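Local coordinates for putative HMP/thiamine permease protein YkoE (Bacillus subtilis, PDB 5EDL) that serves as the S-component of an ECF-type ABC transporter, binds thiamine, and probably carries it or its hydroxymethylpyrimidine precursor across the membrane, at residues A[23-28]-A[73-78]; A[52-57]-A[61-66]. One frame throughout, in Å; residues are numbered along the deposited sequence.

Interaction 1 of 2, residues A[23-28]-A[73-78]; sequences LFTHFG and LVECLL. With VIB (3-(4-amino-2-methyl-pyrimidin-5-ylmethyl)-5-(2-hydroxy-ethyl)-4-methyl-thiazol-3-ium), chain B.
Thr25 and Glu75 reach across from helices 4-35 and 63-77, their side chains crossing at a slant and meeting through one oxygen of each. Thr25 OG1 donates to Glu75 OE2 at 2.7 Å, arriving nearly in line with the carboxylate C-O bond. With CG anti to the backbone N (chi1 -169°) and the chain extended beyond it, Glu75 spans a gap in which the nearest CA atoms, those of Thr25 and Glu75, are still 9.3 Å apart. The carboxylate divides its work: while OE2 takes the hydroxyl, OE1 turns to bound thiamine and lies 2.7 Å from its pyrimidine N1A. Thr25 OG1 comes to the neighbouring ring atom, 3.1 Å from C6A of the ligand. Both residues thus line the thiamine pocket of this S-component, within its bundle of membrane helices. Asn80 ND2 also hydrogen-bonds Glu75 OE2 and, with Thr25 OG1, probably fixes the carboxylate's rotation. Tyr21 O, one turn back on the helix of Thr25, is a second acceptor competing for the same hydroxyl proton and helps to place that hydroxyl. The negative charge beside N1A would probably raise the proton affinity of that nitrogen. An alanine in place of Glu75 has no carboxylate, which would probably leave N1A without its partner and Thr25 OG1 and Asn80 ND2 without their shared acceptor. Around the ligand, Asp129 OD2, Tyr44 OH and Gln93 OE1 supply further hydrogen bonds.

Interaction 2 of 2, residues A[52-57]-A[61-66]; sequences VIAAYM and PGAALV
Ala63 sets its methyl group against Ala54 and Ala55 where helices 49-58 and 63-77 join as an alpha-alpha hairpin through a short turn. Its CB lies over the backbone of helix 49-58, 3.8 Å from Ala55 CA and equally far from Ala54 O. In return, Ala54 CB rests 3.7 Å from Ala63 O, so each methyl packs on the main chain of the other helix. Ala55 and Ala64 add a more glancing methyl-to-methyl touch, 4.4 Å between their CB atoms. Small side chains let the backbones come close, with Ala55 CA and Ala63 CA only 5.0 Å apart, and all four alanines are buried. Phe101 of helix 85-103 covers Ala55 and Ala64, and Trp2 touches Ala63. Ser51 OG of helix 49-58 also links the two helices by its hydrogen bond to Ala64 O. Farther out, Gly62 takes the N-cap position of helix 63-77 with a positive phi of 93°; a CB would collide with Pro61 O, so these angles call for glycine. The start of this helix is gripped by one carboxylate of helix 85-103: Glu98 OE2 is hydrogen-bonded to Gly62 N, and Glu98 OE1 to Leu65 N.

Helix 63-77 serves both contacts, one at each end: its first turn packs on helix 49-58 in interaction 2, and its last turn reaches helix 4-35 through Glu75 in interaction 1. The centres lie 20 Å apart, and along the chain the hairpin is nested inside the loop closed by residues 23-28 and 73-78. Both contacts are buried, but the centre of interaction 2 lies about 8 Å, and that of interaction 1 about 15 Å, from the centre of the chain. Their chemistry differs with their role. Close-set alanines join neighbouring helices by apolar touch over 153 Å², whereas the pair in the ligand pocket buries 62 Å² between its segments and relies on polar groups that also meet thiamine.

Interaction 1 of 2, residues A[23-28]-A[73-78]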
loop_
_atom_site.group_PDB
_atom_site.type_symbol
_atom_site.label_atom_id
_atom_site.label_comp_id
_atom_site.label_asym_id
_atom_site.label_seq_id
_atom_site.Cartn_x
_atom_site.Cartn_y
_atom_site.Cartn_z
ATOM N N LEU A 23 6.583 9.800 -8.927
ATOM C CA LEU A 23 7.943 9.535 -9.376
ATOM C C LEU A 23 8.040 8.145 -10.009
ATOM O O LEU A 23 8.578 7.985 -11.107
ATOM C CB LEU A 23 8.926 9.660 -8.205
ATOM C CG LEU A 23 10.311 9.029 -8.376
ATOM C CD1 LEU A 23 11.037 9.611 -9.575
ATOM C CD2 LEU A 23 11.150 9.216 -7.106
ATOM N N PHE A 24 7.492 7.147 -9.322
ATOM C CA PHE A 24 7.517 5.777 -9.831
ATOM C C PHE A 24 6.652 5.599 -11.065
ATOM O O PHE A 24 6.961 4.781 -11.927
ATOM C CB PHE A 24 7.094 4.793 -8.742
ATOM C CG PHE A 24 8.223 4.384 -7.852
ATOM C CD1 PHE A 24 8.974 3.258 -8.141
ATOM C CD2 PHE A 24 8.559 5.138 -6.748
ATOM C CE1 PHE A 24 10.026 2.889 -7.339
ATOM C CE2 PHE A 24 9.607 4.764 -5.939
ATOM C CZ PHE A 24 10.348 3.639 -6.247
ATOM N N THR A 25 5.578 6.372 -11.159
ATOM C CA THR A 25 4.761 6.338 -12.362
ATOM C C THR A 25 5.575 6.796 -13.573
ATOM O O THR A 25 5.509 6.186 -14.651
ATOM C CB THR A 25 3.508 7.204 -12.212
ATOM O OG1 THR A 25 2.572 6.507 -11.388
ATOM C CG2 THR A 25 2.870 7.486 -13.577
ATOM N N HIS A 26 6.349 7.860 -13.391
ATOM C CA HIS A 26 7.203 8.352 -14.473
ATOM C C HIS A 26 8.208 7.269 -14.908
ATOM O O HIS A 26 8.345 7.000 -16.098
ATOM C CB HIS A 26 7.912 9.637 -14.045
ATOM C CG HIS A 26 7.070 10.865 -14.215
ATOM N ND1 HIS A 26 6.634 11.301 -15.448
ATOM C CD2 HIS A 26 6.577 11.745 -13.308
ATOM C CE1 HIS A 26 5.909 12.397 -15.294
ATOM N NE2 HIS A 26 5.859 12.686 -14.006
ATOM N N PHE A 27 8.876 6.638 -13.937
ATOM C CA PHE A 27 9.726 5.457 -14.186
ATOM C C PHE A 27 9.007 4.362 -14.971
ATOM O O PHE A 27 9.545 3.801 -15.927
ATOM C CB PHE A 27 10.211 4.829 -12.869
ATOM C CG PHE A 27 11.170 5.677 -12.087
ATOM C CD1 PHE A 27 11.837 6.735 -12.676
ATOM C CD2 PHE A 27 11.414 5.397 -10.747
ATOM C CE1 PHE A 27 12.729 7.513 -11.940
ATOM C CE2 PHE A 27 12.303 6.168 -10.006
ATOM C CZ PHE A 27 12.960 7.227 -10.605
ATOM N N GLY A 28 7.801 4.033 -14.525
ATOM C CA GLY A 28 7.024 2.979 -15.137
ATOM C C GLY A 28 6.690 3.248 -16.589
ATOM O O GLY A 28 6.734 2.334 -17.410
ATOM N N LEU A 73 -5.635 10.447 -5.600
ATOM C CA LEU A 73 -6.196 11.756 -5.902
ATOM C C LEU A 73 -5.075 12.773 -6.023
ATOM O O LEU A 73 -5.014 13.549 -6.978
ATOM C CB LEU A 73 -7.204 12.193 -4.816
ATOM C CG LEU A 73 -7.543 13.684 -4.712
ATOM C CD1 LEU A 73 -8.143 14.188 -6.039
ATOM C CD2 LEU A 73 -8.490 13.977 -3.541
ATOM N N VAL A 74 -4.185 12.766 -5.040
ATOM C CA VAL A 74 -3.136 13.760 -4.989
ATOM C C VAL A 74 -2.114 13.517 -6.103
ATOM O O VAL A 74 -1.599 14.468 -6.693
ATOM C CB VAL A 74 -2.447 13.777 -3.610
ATOM C CG1 VAL A 74 -1.223 14.682 -3.637
ATOM C CG2 VAL A 74 -3.434 14.244 -2.540
ATOM N N GLU A 75 -1.835 12.245 -6.394
ATOM C CA GLU A 75 -0.956 11.922 -7.512
ATOM C C GLU A 75 -1.540 12.464 -8.833
ATOM O O GLU A 75 -0.819 13.006 -9.664
ATOM C CB GLU A 75 -0.719 10.410 -7.612
ATOM C CG GLU A 75 0.390 10.064 -8.597
ATOM C CD GLU A 75 0.418 8.590 -8.966
ATOM O OE1 GLU A 75 -0.198 7.782 -8.239
ATOM O OE2 GLU A 75 1.043 8.254 -9.994
ATOM N N CYS A 76 -2.849 12.315 -9.005
ATOM C CA CYS A 76 -3.546 12.869 -10.159
ATOM C C CYS A 76 -3.363 14.385 -10.220
ATOM O O CYS A 76 -2.980 14.931 -11.253
ATOM C CB CYS A 76 -5.039 12.517 -10.119
ATOM S SG CYS A 76 -6.029 13.311 -11.441
ATOM N N LEU A 77 -3.628 15.052 -9.097
ATOM C CA LEU A 77 -3.485 16.503 -8.989
ATOM C C LEU A 77 -2.079 16.984 -9.339
ATOM O O LEU A 77 -1.922 18.017 -9.995
ATOM C CB LEU A 77 -3.836 16.986 -7.564
ATOM C CG LEU A 77 -5.266 16.761 -7.076
ATOM C CD1 LEU A 77 -5.491 17.420 -5.724
ATOM C CD2 LEU A 77 -6.275 17.256 -8.108
ATOM N N LEU A 78 -1.072 16.252 -8.872
ATOM C CA LEU A 78 0.329 16.587 -9.118
ATOM C C LEU A 78 0.763 16.360 -10.563
ATOM O O LEU A 78 1.884 16.691 -10.925
ATOM C CB LEU A 78 1.240 15.784 -8.191
ATOM C CG LEU A 78 1.143 16.153 -6.710
ATOM C CD1 LEU A 78 1.970 15.214 -5.861
ATOM C CD2 LEU A 78 1.563 17.603 -6.496
HETATM C CM2 VIB B . -1.977 5.106 -7.263
HETATM N N4A VIB B . -0.947 1.295 -10.155
HETATM C CM4 VIB B . 1.949 1.087 -14.019
HETATM O O1 VIB B . -0.795 -1.489 -14.894
HETATM C C7 VIB B . -1.362 -0.687 -15.911
HETATM C C6 VIB B . -0.432 0.474 -16.166
HETATM C C2 VIB B . -1.360 2.994 -13.255
HETATM S S1 VIB B . -1.791 2.215 -14.543
HETATM C C5 VIB B . -0.540 1.404 -14.971
HETATM C C4 VIB B . 0.522 1.648 -14.026
HETATM N N3 VIB B . 0.002 2.661 -12.946
HETATM C C7A VIB B . 0.866 3.134 -11.869
HETATM C C4A VIB B . -0.786 2.697 -9.834
HETATM N N3A VIB B . -1.406 3.228 -8.778
HETATM C C2A VIB B . -1.240 4.549 -8.493
HETATM N N1A VIB B . -0.425 5.326 -9.275
HETATM C C6A VIB B . 0.216 4.801 -10.351
HETATM C C5A VIB B . 0.030 3.468 -10.620
#

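Interaction 2 of 2, residues A[52-57]-A[61-66]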
loop_
_atom_site.group_PDB
_atom_site.type_symbol
_atom_site.label_atom_id
_atom_site.label_comp_id
_atom_site.label_asym_id
_atom_site.label_seq_id
_atom_site.Cartn_x
_atom_site.Cartn_y
_atom_site.Cartn_z
ATOM N N VAL A 52 -1.004 -0.340 3.171
ATOM C CA VAL A 52 -0.446 -1.166 4.222
ATOM C C VAL A 52 -0.027 -0.287 5.410
ATOM O O VAL A 52 -0.299 -0.627 6.548
ATOM C CB VAL A 52 0.748 -1.998 3.700
ATOM C CG1 VAL A 52 1.549 -2.598 4.862
ATOM C CG2 VAL A 52 0.244 -3.100 2.768
ATOM N N ILE A 53 0.605 0.846 5.117
ATOM C CA ILE A 53 1.081 1.777 6.138
ATOM C C ILE A 53 -0.084 2.281 6.991
ATOM O O ILE A 53 -0.068 2.146 8.211
ATOM C CB ILE A 53 1.839 2.977 5.491
ATOM C CG1 ILE A 53 3.142 2.479 4.831
ATOM C CG2 ILE A 53 2.085 4.102 6.530
ATOM C CD1 ILE A 53 3.917 3.532 4.037
ATOM N N ALA A 54 -1.113 2.814 6.342
ATOM C CA ALA A 54 -2.253 3.367 7.067
ATOM C C ALA A 54 -2.948 2.310 7.920
ATOM O O ALA A 54 -3.301 2.590 9.053
ATOM C CB ALA A 54 -3.251 4.005 6.112
ATOM N N ALA A 55 -3.139 1.109 7.372
ATOM C CA ALA A 55 -3.837 0.051 8.106
ATOM C C ALA A 55 -3.003 -0.426 9.297
ATOM O O ALA A 55 -3.502 -0.546 10.411
ATOM C CB ALA A 55 -4.167 -1.124 7.190
ATOM N N TYR A 56 -1.733 -0.708 9.036
ATOM C CA TYR A 56 -0.834 -1.210 10.070
ATOM C C TYR A 56 -0.644 -0.172 11.194
ATOM O O TYR A 56 -0.576 -0.528 12.372
ATOM C CB TYR A 56 0.499 -1.609 9.424
ATOM C CG TYR A 56 1.580 -2.148 10.342
ATOM C CD1 TYR A 56 1.448 -3.373 10.981
ATOM C CD2 TYR A 56 2.753 -1.441 10.522
ATOM C CE1 TYR A 56 2.457 -3.862 11.812
ATOM C CE2 TYR A 56 3.762 -1.916 11.332
ATOM C CZ TYR A 56 3.613 -3.117 11.982
ATOM O OH TYR A 56 4.638 -3.555 12.764
ATOM N N MET A 57 -0.615 1.109 10.837
ATOM C CA MET A 57 -0.454 2.169 11.834
ATOM C C MET A 57 -1.719 2.400 12.645
ATOM O O MET A 57 -1.660 2.511 13.860
ATOM C CB MET A 57 -0.056 3.498 11.185
ATOM C CG MET A 57 1.382 3.592 10.695
ATOM S SD MET A 57 1.703 5.280 10.096
ATOM C CE MET A 57 0.370 6.152 10.940
ATOM N N PRO A 61 -11.117 0.120 10.463
ATOM C CA PRO A 61 -11.697 -0.208 9.160
ATOM C C PRO A 61 -11.669 0.988 8.218
ATOM O O PRO A 61 -11.914 2.114 8.631
ATOM C CB PRO A 61 -13.138 -0.610 9.502
ATOM C CG PRO A 61 -13.092 -1.001 10.973
ATOM C CD PRO A 61 -12.065 -0.089 11.576
ATOM N N GLY A 62 -11.356 0.726 6.961
ATOM C CA GLY A 62 -11.339 1.766 5.953
ATOM C C GLY A 62 -9.991 2.425 5.738
ATOM O O GLY A 62 -9.834 3.196 4.795
ATOM N N ALA A 63 -9.014 2.134 6.596
ATOM C CA ALA A 63 -7.701 2.778 6.475
ATOM C C ALA A 63 -7.032 2.487 5.135
ATOM O O ALA A 63 -6.515 3.393 4.482
ATOM C CB ALA A 63 -6.771 2.343 7.618
ATOM N N ALA A 64 -7.039 1.219 4.743
ATOM C CA ALA A 64 -6.342 0.788 3.539
ATOM C C ALA A 64 -7.008 1.409 2.321
ATOM O O ALA A 64 -6.337 1.820 1.396
ATOM C CB ALA A 64 -6.336 -0.730 3.419
ATOM N N LEU A 65 -8.333 1.475 2.351
ATOM C CA LEU A 65 -9.098 1.949 1.205
ATOM C C LEU A 65 -8.962 3.459 1.045
ATOM O O LEU A 65 -8.620 3.944 -0.032
ATOM C CB LEU A 65 -10.578 1.573 1.343
ATOM C CG LEU A 65 -11.526 2.220 0.327
ATOM C CD1 LEU A 65 -11.083 1.855 -1.097
ATOM C CD2 LEU A 65 -12.965 1.766 0.582
ATOM N N VAL A 66 -9.230 4.193 2.120
ATOM C CA VAL A 66 -9.267 5.644 2.046
ATOM C C VAL A 66 -7.889 6.257 1.843
ATOM O O VAL A 66 -7.733 7.172 1.046
ATOM C CB VAL A 66 -9.908 6.269 3.298
ATOM C CG1 VAL A 66 -9.904 7.791 3.171
ATOM C CG2 VAL A 66 -11.336 5.761 3.468
#